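Side-chain contacts in N-acetylcysteine deacetylase (Bacillus subtilis, PDB 1YSJ), which probably removes the acetyl group from N-acetylcysteine to give cysteine and acetate, using two divalent metal ions per subunit: residues 39-44 / 55-60; 147-152 / 398-403; 206-211 / 231-236; 277-282 / 286-291. The protein carries 1 engineered substitution. All blocks are in the same frame, centred on the assembly; numbering follows the deposited sequence. Where two conformers were deposited one is given.

Interaction 1: 39-44 / 55-60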
# COMPACT_ATOMS: atom_id res chain seq x y z
N ARG A 39 -26.45 -26.58 -21.71
CA ARG A 39 -25.99 -27.38 -20.58
C ARG A 39 -24.65 -28.05 -20.82
O ARG A 39 -23.86 -28.20 -19.89
CB ARG A 39 -27.04 -28.41 -20.19
CG ARG A 39 -28.29 -27.79 -19.63
CD ARG A 39 -29.25 -28.86 -19.21
NE ARG A 39 -30.50 -28.28 -18.73
CZ ARG A 39 -31.43 -28.97 -18.08
NH1 ARG A 39 -31.24 -30.26 -17.81
NH2 ARG A 39 -32.54 -28.36 -17.68
N ASP A 40 -24.40 -28.46 -22.06
CA ASP A 40 -23.10 -29.00 -22.44
C ASP A 40 -21.98 -27.98 -22.23
O ASP A 40 -20.90 -28.33 -21.74
CB ASP A 40 -23.11 -29.48 -23.90
CG ASP A 40 -21.77 -30.05 -24.34
OD1 ASP A 40 -21.03 -30.60 -23.50
OD2 ASP A 40 -21.45 -29.93 -25.54
N LEU A 41 -22.25 -26.73 -22.59
CA LEU A 41 -21.29 -25.64 -22.38
C LEU A 41 -21.13 -25.28 -20.91
O LEU A 41 -20.00 -25.11 -20.43
CB LEU A 41 -21.70 -24.41 -23.19
CG LEU A 41 -21.87 -24.57 -24.71
CD1 LEU A 41 -22.23 -23.24 -25.31
CD2 LEU A 41 -20.62 -25.17 -25.39
N HIS A 42 -22.25 -25.18 -20.19
CA HIS A 42 -22.27 -24.87 -18.76
C HIS A 42 -21.51 -25.92 -17.94
O HIS A 42 -20.82 -25.60 -16.97
CB HIS A 42 -23.72 -24.77 -18.27
CG HIS A 42 -23.86 -24.30 -16.86
ND1 HIS A 42 -23.99 -22.97 -16.53
CD2 HIS A 42 -23.91 -24.98 -15.69
CE1 HIS A 42 -24.09 -22.85 -15.22
NE2 HIS A 42 -24.05 -24.06 -14.68
N GLU A 43 -21.65 -27.17 -18.37
CA GLU A 43 -21.00 -28.31 -17.74
C GLU A 43 -19.50 -28.35 -18.01
O GLU A 43 -18.73 -28.84 -17.18
CB GLU A 43 -21.63 -29.59 -18.27
CG GLU A 43 -21.46 -30.81 -17.41
CD GLU A 43 -22.35 -31.94 -17.86
OE1 GLU A 43 -22.07 -33.10 -17.47
OE2 GLU A 43 -23.34 -31.68 -18.59
N HIS A 44 -19.09 -27.85 -19.18
CA HIS A 44 -17.69 -27.83 -19.58
C HIS A 44 -17.22 -26.40 -19.89
O HIS A 44 -16.93 -26.07 -21.05
CB HIS A 44 -17.46 -28.76 -20.78
CG HIS A 44 -17.96 -30.16 -20.56
ND1 HIS A 44 -17.37 -31.03 -19.68
CD2 HIS A 44 -19.00 -30.83 -21.11
CE1 HIS A 44 -18.02 -32.18 -19.70
NE2 HIS A 44 -19.01 -32.08 -20.56
N THR A 55 -15.30 -23.79 -28.80
CA THR A 55 -15.14 -23.47 -30.22
C THR A 55 -15.41 -24.71 -31.08
O THR A 55 -16.07 -24.62 -32.12
CB THR A 55 -13.73 -22.92 -30.49
OG1 THR A 55 -13.55 -21.70 -29.77
CG2 THR A 55 -13.50 -22.67 -31.97
N LYS A 56 -14.91 -25.85 -30.64
CA LYS A 56 -15.11 -27.12 -31.33
C LYS A 56 -16.60 -27.50 -31.38
O LYS A 56 -17.10 -27.89 -32.43
CB LYS A 56 -14.29 -28.21 -30.65
CG LYS A 56 -14.14 -29.49 -31.44
CD LYS A 56 -13.76 -30.65 -30.53
CE LYS A 56 -12.28 -30.64 -30.17
NZ LYS A 56 -11.42 -31.00 -31.33
N LYS A 57 -17.29 -27.36 -30.25
CA LYS A 57 -18.71 -27.71 -30.16
C LYS A 57 -19.58 -26.80 -31.01
O LYS A 57 -20.45 -27.29 -31.74
CB LYS A 57 -19.18 -27.71 -28.71
CG LYS A 57 -18.67 -28.89 -27.89
CD LYS A 57 -18.63 -28.58 -26.40
CE LYS A 57 -18.07 -29.75 -25.62
NZ LYS A 57 -18.02 -29.48 -24.16
N ILE A 58 -19.34 -25.49 -30.92
CA ILE A 58 -20.07 -24.50 -31.72
C ILE A 58 -19.94 -24.78 -33.22
O ILE A 58 -20.95 -24.82 -33.93
CB ILE A 58 -19.63 -23.05 -31.38
CG1 ILE A 58 -19.92 -22.72 -29.91
CG2 ILE A 58 -20.32 -22.03 -32.28
CD1 ILE A 58 -19.11 -21.54 -29.40
N ARG A 59 -18.70 -24.99 -33.68
CA ARG A 59 -18.41 -25.33 -35.08
C ARG A 59 -19.24 -26.54 -35.53
O ARG A 59 -19.97 -26.47 -36.52
CB ARG A 59 -16.92 -25.63 -35.25
CG ARG A 59 -16.36 -25.40 -36.65
CD ARG A 59 -14.83 -25.36 -36.63
NE ARG A 59 -14.26 -25.00 -37.94
CZ ARG A 59 -13.79 -23.79 -38.26
NH1 ARG A 59 -13.30 -23.58 -39.47
NH2 ARG A 59 -13.80 -22.79 -37.38
N ARG A 60 -19.13 -27.62 -34.78
CA ARG A 60 -19.85 -28.86 -35.07
C ARG A 60 -21.37 -28.66 -35.16
O ARG A 60 -22.01 -29.17 -36.08
CB ARG A 60 -19.50 -29.93 -34.02
CG ARG A 60 -20.49 -31.08 -33.90
CD ARG A 60 -19.89 -32.29 -33.22
NE ARG A 60 -19.33 -32.00 -31.90
CZ ARG A 60 -20.00 -32.07 -30.75
NH1 ARG A 60 -21.28 -32.42 -30.74
NH2 ARG A 60 -19.39 -31.80 -29.61
O HOH W 1 -17.09 -26.80 -23.58
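Lys57 and Asp40 reach for each other from opposite directions between helix 28-43 and helix 52-64. The lysine chain runs straight out beyond CG, with chi3 at -178° and chi4 at -180°, and this full stretch carries NZ to the far helix. Asp40 OD1 receives a weak hydrogen bond from Lys57 NZ at 3.3 Å, which is also a salt bridge. Its OD2 sits beside the aliphatic part instead, 3.2 Å from Lys57 CD. Leu41 slides past the same chain in the opposite direction and brings its CD2 to 4.1 Å from Lys57 CD. Leu41 also packs on helix 124-139, its side chain about 8 Å from that of His124, a nickel ligand. His44 crosses the lysine at about a right angle. Lys57 NZ stands obliquely to the ring, 3.5 Å from His44 CD2. A water ties the end together: it accepts from Lys57 NZ at 2.9 Å and donates to His44 O at 2.6 Å. Trp61 of helix 52-64 also touches Asp40 and Leu41. A leucine in place of Lys57 would probably leave Asp40 OD1 without its positive mate and the water without its donor. The contact thus joins two helices by one long side chain. Its stem meets a carboxylate oxygen and a leucine methyl, and its ammonium end serves a carboxylate and, through water, the carbonyl just past a helix end.

Interaction 2: 147-152 / 398-403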
# COMPACT_ATOMS: atom_id res chain seq x y z
N GLY A 147 -30.25 -9.77 -47.42
CA GLY A 147 -28.83 -9.59 -47.22
C GLY A 147 -28.24 -10.74 -46.44
O GLY A 147 -28.66 -11.88 -46.59
N THR A 148 -27.28 -10.42 -45.59
CA THR A 148 -26.46 -11.43 -44.94
C THR A 148 -26.34 -11.19 -43.44
O THR A 148 -26.17 -10.06 -42.99
CB THR A 148 -25.06 -11.47 -45.60
OG1 THR A 148 -25.20 -11.82 -46.98
CG2 THR A 148 -24.14 -12.49 -44.92
N VAL A 149 -26.45 -12.27 -42.67
CA VAL A 149 -26.19 -12.22 -41.24
C VAL A 149 -24.90 -12.95 -40.92
O VAL A 149 -24.74 -14.15 -41.21
CB VAL A 149 -27.36 -12.80 -40.40
CG1 VAL A 149 -27.07 -12.62 -38.91
CG2 VAL A 149 -28.68 -12.13 -40.76
N ARG A 150 -23.96 -12.22 -40.34
CA ARG A 150 -22.72 -12.80 -39.86
C ARG A 150 -22.85 -13.06 -38.35
O ARG A 150 -23.25 -12.18 -37.59
CB ARG A 150 -21.56 -11.85 -40.16
CG ARG A 150 -20.21 -12.51 -40.19
CD ARG A 150 -19.18 -11.58 -40.81
NE ARG A 150 -19.32 -11.51 -42.26
CZ ARG A 150 -18.71 -10.62 -43.04
NH1 ARG A 150 -17.90 -9.70 -42.51
NH2 ARG A 150 -18.90 -10.65 -44.35
N PHE A 151 -22.54 -14.28 -37.93
CA PHE A 151 -22.59 -14.65 -36.52
C PHE A 151 -21.20 -14.66 -35.90
O PHE A 151 -20.27 -15.27 -36.43
CB PHE A 151 -23.29 -16.00 -36.33
CG PHE A 151 -24.72 -16.01 -36.77
CD1 PHE A 151 -25.05 -16.25 -38.10
CD2 PHE A 151 -25.74 -15.76 -35.86
CE1 PHE A 151 -26.37 -16.24 -38.52
CE2 PHE A 151 -27.07 -15.75 -36.27
CZ PHE A 151 -27.39 -15.99 -37.60
N ILE A 152 -21.08 -13.97 -34.77
CA ILE A 152 -19.82 -13.80 -34.08
C ILE A 152 -19.89 -14.48 -32.71
O ILE A 152 -20.64 -14.05 -31.83
CB ILE A 152 -19.47 -12.29 -33.92
CG1 ILE A 152 -19.34 -11.63 -35.29
CG2 ILE A 152 -18.19 -12.09 -33.10
CD1 ILE A 152 -19.34 -10.11 -35.26
N ILE A 398 -36.10 -7.96 -39.74
CA ILE A 398 -36.63 -6.60 -39.69
C ILE A 398 -35.57 -5.55 -40.02
O ILE A 398 -35.83 -4.62 -40.79
CB ILE A 398 -37.31 -6.28 -38.34
CG1 ILE A 398 -38.59 -7.11 -38.18
CG2 ILE A 398 -37.64 -4.79 -38.22
CD1 ILE A 398 -39.12 -7.17 -36.76
N VAL A 399 -34.38 -5.69 -39.42
CA VAL A 399 -33.28 -4.76 -39.68
C VAL A 399 -32.90 -4.74 -41.16
O VAL A 399 -32.81 -3.67 -41.76
CB VAL A 399 -32.05 -5.04 -38.78
CG1 VAL A 399 -30.85 -4.19 -39.21
CG2 VAL A 399 -32.38 -4.77 -37.33
N LEU A 400 -32.72 -5.92 -41.74
CA LEU A 400 -32.33 -6.05 -43.15
C LEU A 400 -33.38 -5.51 -44.14
O LEU A 400 -33.04 -5.18 -45.27
CB LEU A 400 -31.94 -7.49 -43.49
CG LEU A 400 -30.62 -8.04 -42.92
CD1 LEU A 400 -30.51 -9.54 -43.16
CD2 LEU A 400 -29.41 -7.30 -43.48
N GLU A 401 -34.63 -5.43 -43.69
CA GLU A 401 -35.70 -4.81 -44.49
C GLU A 401 -35.51 -3.31 -44.63
O GLU A 401 -35.80 -2.74 -45.69
CB GLU A 401 -37.07 -5.08 -43.85
CG GLU A 401 -37.67 -6.46 -44.12
CD GLU A 401 -38.90 -6.75 -43.27
OE1 GLU A 401 -39.36 -5.86 -42.51
OE2 GLU A 401 -39.43 -7.89 -43.36
N THR A 402 -35.02 -2.67 -43.57
CA THR A 402 -34.92 -1.20 -43.52
C THR A 402 -33.50 -0.65 -43.62
O THR A 402 -33.32 0.52 -43.95
CB THR A 402 -35.61 -0.63 -42.25
OG1 THR A 402 -35.44 -1.54 -41.15
CG2 THR A 402 -37.10 -0.44 -42.50
N ILE A 403 -32.50 -1.49 -43.36
CA ILE A 403 -31.11 -1.05 -43.41
C ILE A 403 -30.58 -1.02 -44.84
O ILE A 403 -30.72 -0.01 -45.53
CB ILE A 403 -30.20 -1.92 -42.51
CG1 ILE A 403 -28.95 -1.14 -42.09
CG2 ILE A 403 -29.84 -3.24 -43.20
CD1 ILE A 403 -28.14 -1.81 -40.99
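Leu400 makes every contact here from the side of helix 384-402, and it does so with its methyl CD1. The apolar part is the meeting with Val149. Leu400 CD1 lies 4.0 Å from Val149 CG2, and the two side chains cross obliquely. Val149 holds CG1 anti to its backbone N, chi1 -176°, which leaves CG2 as the branch that meets the leucine. CG1 is turned to another neighbour and lies over one face of the Phe151 ring, toward its rim.

The second kind of contact is methyl against backbone. Leu400 CD1 is 4.1 Å from Thr148 N and 4.2 Å from Gly147 C. The side chain of Thr148 points away from the helix, so its backbone is what the leucine meets. At Gly147 a side chain would come too near Leu400 CD2. The backbone angles of Gly147 would also press a CB onto the carbonyl O before it.

In the fold, this is a terminal helix packed on the mixed sheet of the metal-binding domain. Strand 148-154 lies within that sheet, antiparallel to 79-84 and parallel to 91-97, and backbone bonds such as Val149 with Ile83 and Thr148 with Ile92 hold it there. Leu145, just before the strand, also touches Leu400.

Segment 398-403 has hydrogen bonds of its own. Thr402 OG1 donates to Ile398 O at 3.1 Å, with the hydroxyl tilted 25° from the carbonyl plane. Val399 O accepts from both Thr402 N and Ile403 N, the latter at 2.7 Å, near the end of the chain.

Interaction 3: 206-211 / 231-236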
# COMPACT_ATOMS: atom_id res chain seq x y z
N PHE A 206 -6.69 4.30 -13.99
CA PHE A 206 -5.77 5.41 -13.70
C PHE A 206 -4.77 5.03 -12.61
O PHE A 206 -5.05 4.18 -11.78
CB PHE A 206 -6.53 6.69 -13.32
CG PHE A 206 -7.16 6.64 -11.95
CD1 PHE A 206 -8.48 6.23 -11.79
CD2 PHE A 206 -6.44 7.04 -10.82
CE1 PHE A 206 -9.06 6.20 -10.53
CE2 PHE A 206 -7.01 7.01 -9.56
CZ PHE A 206 -8.33 6.58 -9.41
N GLU A 207 -3.61 5.69 -12.64
CA GLU A 207 -2.57 5.51 -11.63
C GLU A 207 -1.98 6.88 -11.26
O GLU A 207 -1.63 7.66 -12.14
CB GLU A 207 -1.47 4.58 -12.15
CG GLU A 207 -0.31 4.36 -11.17
CD GLU A 207 0.86 3.60 -11.80
OE1 GLU A 207 1.99 3.71 -11.26
OE2 GLU A 207 0.65 2.89 -12.81
N ILE A 208 -1.89 7.15 -9.96
CA ILE A 208 -1.25 8.37 -9.48
C ILE A 208 -0.09 8.06 -8.54
O ILE A 208 -0.27 7.36 -7.55
CB ILE A 208 -2.24 9.34 -8.78
CG1 ILE A 208 -3.48 9.56 -9.65
CG2 ILE A 208 -1.55 10.68 -8.49
CD1 ILE A 208 -4.55 10.39 -8.99
N VAL A 209 1.08 8.59 -8.87
CA VAL A 209 2.27 8.49 -8.02
C VAL A 209 2.57 9.87 -7.42
O VAL A 209 2.70 10.86 -8.15
CB VAL A 209 3.51 7.97 -8.81
CG1 VAL A 209 4.75 7.93 -7.93
CG2 VAL A 209 3.24 6.58 -9.40
N ILE A 210 2.67 9.91 -6.09
CA ILE A 210 2.98 11.14 -5.35
C ILE A 210 4.37 11.05 -4.72
O ILE A 210 4.59 10.26 -3.80
CB ILE A 210 1.95 11.42 -4.21
CG1 ILE A 210 0.50 11.35 -4.71
CG2 ILE A 210 2.25 12.76 -3.51
CD1 ILE A 210 0.12 12.43 -5.72
N LYS A 211 5.29 11.88 -5.20
CA LYS A 211 6.65 11.92 -4.67
C LYS A 211 7.17 13.34 -4.45
O LYS A 211 6.59 14.30 -4.97
CB LYS A 211 7.61 11.11 -5.55
CG LYS A 211 7.82 11.65 -6.96
CD LYS A 211 8.57 10.63 -7.82
CE LYS A 211 9.23 11.28 -9.03
NZ LYS A 211 9.79 10.28 -9.98
N GLY A 231 -3.68 11.38 1.11
CA GLY A 231 -4.94 11.37 1.87
C GLY A 231 -5.97 12.37 1.40
O GLY A 231 -7.17 12.07 1.37
N GLN A 232 -5.51 13.57 1.04
CA GLN A 232 -6.39 14.65 0.57
C GLN A 232 -6.87 14.38 -0.85
O GLN A 232 -8.01 14.73 -1.20
CB GLN A 232 -5.66 15.99 0.61
CG GLN A 232 -5.19 16.44 1.99
CD GLN A 232 -6.05 17.53 2.57
OE1 GLN A 232 -7.26 17.36 2.75
NE2 GLN A 232 -5.43 18.66 2.89
N ILE A 233 -6.00 13.78 -1.66
CA ILE A 233 -6.32 13.44 -3.04
C ILE A 233 -7.38 12.34 -3.11
O ILE A 233 -8.24 12.37 -3.98
CB ILE A 233 -5.04 13.05 -3.83
CG1 ILE A 233 -4.15 14.29 -4.03
CG2 ILE A 233 -5.39 12.45 -5.19
CD1 ILE A 233 -2.72 13.99 -4.39
N ILE A 234 -7.31 11.39 -2.18
CA ILE A 234 -8.36 10.38 -2.03
C ILE A 234 -9.72 11.04 -1.77
O ILE A 234 -10.72 10.70 -2.42
CB ILE A 234 -8.03 9.38 -0.89
CG1 ILE A 234 -6.85 8.48 -1.29
CG2 ILE A 234 -9.26 8.53 -0.52
CD1 ILE A 234 -6.19 7.78 -0.11
N SER A 235 -9.74 11.99 -0.84
CA SER A 235 -10.97 12.69 -0.48
C SER A 235 -11.41 13.64 -1.59
O SER A 235 -12.61 13.90 -1.75
CB SER A 235 -10.76 13.46 0.83
OG SER A 235 -10.21 12.63 1.83
N GLY A 236 -10.44 14.15 -2.34
CA GLY A 236 -10.72 15.05 -3.46
C GLY A 236 -11.28 14.32 -4.67
O GLY A 236 -12.21 14.81 -5.32
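Ile233 of helix 226-237 meets Ile208 and Ile210 of strand 197-211, and the whole contact is apolar. Along the helix, Gly231 comes first, and its carbonyl O accepts the Ser235 hydroxyl one turn later. Gln232 points off the strand, and its NE2 bonds to Tyr303 OH. Ile233 then carries the contact with two branches. Its CD1 meets Ile210 CD1 tip to tip at 3.5 Å, a close approach for two methyls. Its CG2 faces Ile208 CD1 more loosely, at 4.4 Å. Ile233 has CG1 anti to the carbonyl carbon, chi1 -69°, and an extended chi2 of 162° carries CD1 on to Ile210, while CG2 is left for Ile208.

These strand residues alternate. Ile208 and Ile210 point toward the helix, and Val209 between them does not. The motif is a helix laid on one face of a four-stranded antiparallel sheet, as expected for the dimerisation domain of the M20 family. Helix 282-302 covers the same face beside it, with Ile299 touching Ile233 and Ala296 touching Ile208.

Away from the strand, the helix meets the second subunit. Gln232 packs on Ser235 of that subunit, Ile234 on its Gly231 and Ser235 on its Gln232. The bond from Ser235 OG to Gly231 O within the helix is 3.1 Å, tilted 17° from the carbonyl plane. Gly236 N closes the segment with a bond to Gln232 O at 2.7 Å.

Interaction 4: 277-282 / 286-291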
# COMPACT_ATOMS: atom_id res chain seq x y z
N VAL A 277 -12.27 4.75 -13.52
CA VAL A 277 -13.27 5.77 -13.77
C VAL A 277 -14.37 5.16 -14.64
O VAL A 277 -14.09 4.43 -15.60
CB VAL A 277 -12.66 7.00 -14.46
CG1 VAL A 277 -13.68 8.12 -14.57
CG2 VAL A 277 -11.43 7.49 -13.70
N ARG A 278 -15.62 5.45 -14.28
CA ARG A 278 -16.77 4.99 -15.04
C ARG A 278 -17.68 6.16 -15.41
O ARG A 278 -18.13 6.91 -14.54
CB ARG A 278 -17.53 3.92 -14.25
CG ARG A 278 -16.71 2.66 -14.03
CD ARG A 278 -17.43 1.62 -13.20
NE ARG A 278 -16.56 0.49 -12.92
CZ ARG A 278 -16.96 -0.69 -12.45
NH1 ARG A 278 -16.07 -1.65 -12.24
NH2 ARG A 278 -18.24 -0.91 -12.19
N THR A 279 -17.91 6.32 -16.71
CA THR A 279 -18.77 7.39 -17.24
C THR A 279 -19.83 6.80 -18.16
O THR A 279 -19.72 5.65 -18.60
CB THR A 279 -17.96 8.43 -18.05
OG1 THR A 279 -17.63 7.89 -19.33
CG2 THR A 279 -16.69 8.85 -17.32
N PHE A 280 -20.85 7.59 -18.47
CA PHE A 280 -21.88 7.18 -19.42
C PHE A 280 -21.90 8.03 -20.69
O PHE A 280 -22.36 7.58 -21.73
CB PHE A 280 -23.26 7.13 -18.75
CG PHE A 280 -23.44 5.94 -17.85
CD1 PHE A 280 -23.79 4.70 -18.37
CD2 PHE A 280 -23.23 6.06 -16.47
CE1 PHE A 280 -23.94 3.59 -17.54
CE2 PHE A 280 -23.38 4.96 -15.63
CZ PHE A 280 -23.74 3.72 -16.16
N GLN A 281 -21.39 9.26 -20.61
CA GLN A 281 -21.26 10.10 -21.80
C GLN A 281 -19.81 10.25 -22.28
O GLN A 281 -18.87 10.18 -21.48
CB GLN A 281 -21.96 11.45 -21.63
CG GLN A 281 -23.51 11.38 -21.60
CD GLN A 281 -24.15 10.75 -22.85
OE1 GLN A 281 -23.47 10.28 -23.77
NE2 GLN A 281 -25.48 10.74 -22.89
N LYS A 282 -19.66 10.45 -23.58
CA LYS A 282 -18.35 10.46 -24.25
C LYS A 282 -17.46 11.61 -23.80
O LYS A 282 -16.26 11.44 -23.63
CB LYS A 282 -18.52 10.50 -25.78
CG LYS A 282 -19.47 9.45 -26.36
CD LYS A 282 -18.92 8.03 -26.21
CE LYS A 282 -19.98 6.99 -26.50
NZ LYS A 282 -19.52 5.61 -26.18
N GLN A 286 -13.80 12.12 -21.49
CA GLN A 286 -12.67 12.90 -22.00
C GLN A 286 -12.32 14.08 -21.09
O GLN A 286 -11.22 14.62 -21.18
CB GLN A 286 -12.97 13.41 -23.42
CG GLN A 286 -13.18 12.31 -24.47
CD GLN A 286 -11.97 11.41 -24.65
OE1 GLN A 286 -10.88 11.87 -25.00
NE2 GLN A 286 -12.16 10.11 -24.43
N ALA A 287 -13.25 14.46 -20.21
CA ALA A 287 -13.05 15.60 -19.31
C ALA A 287 -12.60 15.23 -17.89
O ALA A 287 -11.95 16.04 -17.23
CB ALA A 287 -14.31 16.47 -19.27
N VAL A 288 -12.94 14.03 -17.44
CA VAL A 288 -12.59 13.61 -16.07
C VAL A 288 -11.09 13.39 -15.79
O VAL A 288 -10.63 13.77 -14.72
CB VAL A 288 -13.44 12.41 -15.55
CG1 VAL A 288 -14.86 12.86 -15.24
CG2 VAL A 288 -13.43 11.24 -16.52
N PRO A 289 -10.34 12.78 -16.74
CA PRO A 289 -8.90 12.61 -16.47
C PRO A 289 -8.16 13.93 -16.21
O PRO A 289 -7.33 13.99 -15.30
CB PRO A 289 -8.37 11.92 -17.73
CG PRO A 289 -9.40 12.13 -18.77
CD PRO A 289 -10.70 12.21 -18.05
N GLU A 290 -8.47 14.96 -16.99
CA GLU A 290 -7.88 16.28 -16.81
C GLU A 290 -8.31 16.92 -15.49
O GLU A 290 -7.51 17.59 -14.83
CB GLU A 290 -8.22 17.20 -17.98
CG GLU A 290 -7.35 17.00 -19.22
CD GLU A 290 -5.96 17.64 -19.11
OE1 GLU A 290 -5.65 18.28 -18.07
OE2 GLU A 290 -5.17 17.51 -20.07
N HIS A 291 -9.57 16.71 -15.11
CA HIS A 291 -10.09 17.21 -13.84
C HIS A 291 -9.42 16.50 -12.66
O HIS A 291 -9.13 17.13 -11.64
CB HIS A 291 -11.61 17.08 -13.78
CG HIS A 291 -12.25 17.95 -12.74
ND1 HIS A 291 -12.63 19.25 -12.99
CD2 HIS A 291 -12.57 17.70 -11.45
CE1 HIS A 291 -13.16 19.77 -11.89
NE2 HIS A 291 -13.13 18.85 -10.94
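Val288 has CG1 anti to the carbonyl carbon, chi1 -73°, which leaves CG2 between the backbone N and the carbonyl carbon and turns that methyl to Val277 and Thr279. Val277 answers with CG1, the branch anti to its backbone N, chi1 -173°. The two valines slide past each other in opposite directions, and Val277 CG1 comes 3.7 Å from Val288 CG2. Thr279 reaches the same methyl tip to tip through its CG2, 4.1 Å from Val288 CG2. Its hydroxyl is occupied by a bond to Ser202 OG on strand 197-211.

Further on, the contact becomes a helix turn. Gln286 N donates to Lys282 O at 3.3 Å, weakly, with an angle of 129° at the hydrogen. Lys282 leads its own end away, and its NZ makes a weak hydrogen bond to Ser317 O.

Together the segments form a short strand-to-helix connection, in which helix 282-302 folds back over strand 270-278 of the four-stranded sheet. Val288 also touches Ala251, and Val277 touches Met292 later in the helix. The chemistry implies that branched side chains, Val277 and Thr279 buried and Val288 partly exposed, probably do most to keep the helix start on the sheet. The one backbone bond across the segments is weak and probably adds less.

From the N terminus, interaction 1 closes first, a short loop that pairs helix 28-43 with helix 52-64 on the metal-binding domain. Interaction 2 opens at strand 148-154 and closes only near the C terminus, on helix 384-402. The long loop between contains interactions 3 and 4, which follow each other in series. Interaction 3 lays helix 226-237 on the four-stranded sheet and interaction 4 lays helix 282-302 on it, through the neighbouring strands 197-211 and 270-278. They touch through Phe206 CD1 and Val277 CG2, 3.7 Å apart. Interactions 1 and 3 lie on opposite sides of the chain's centre, with about 46 Å between their centres. No loops cross.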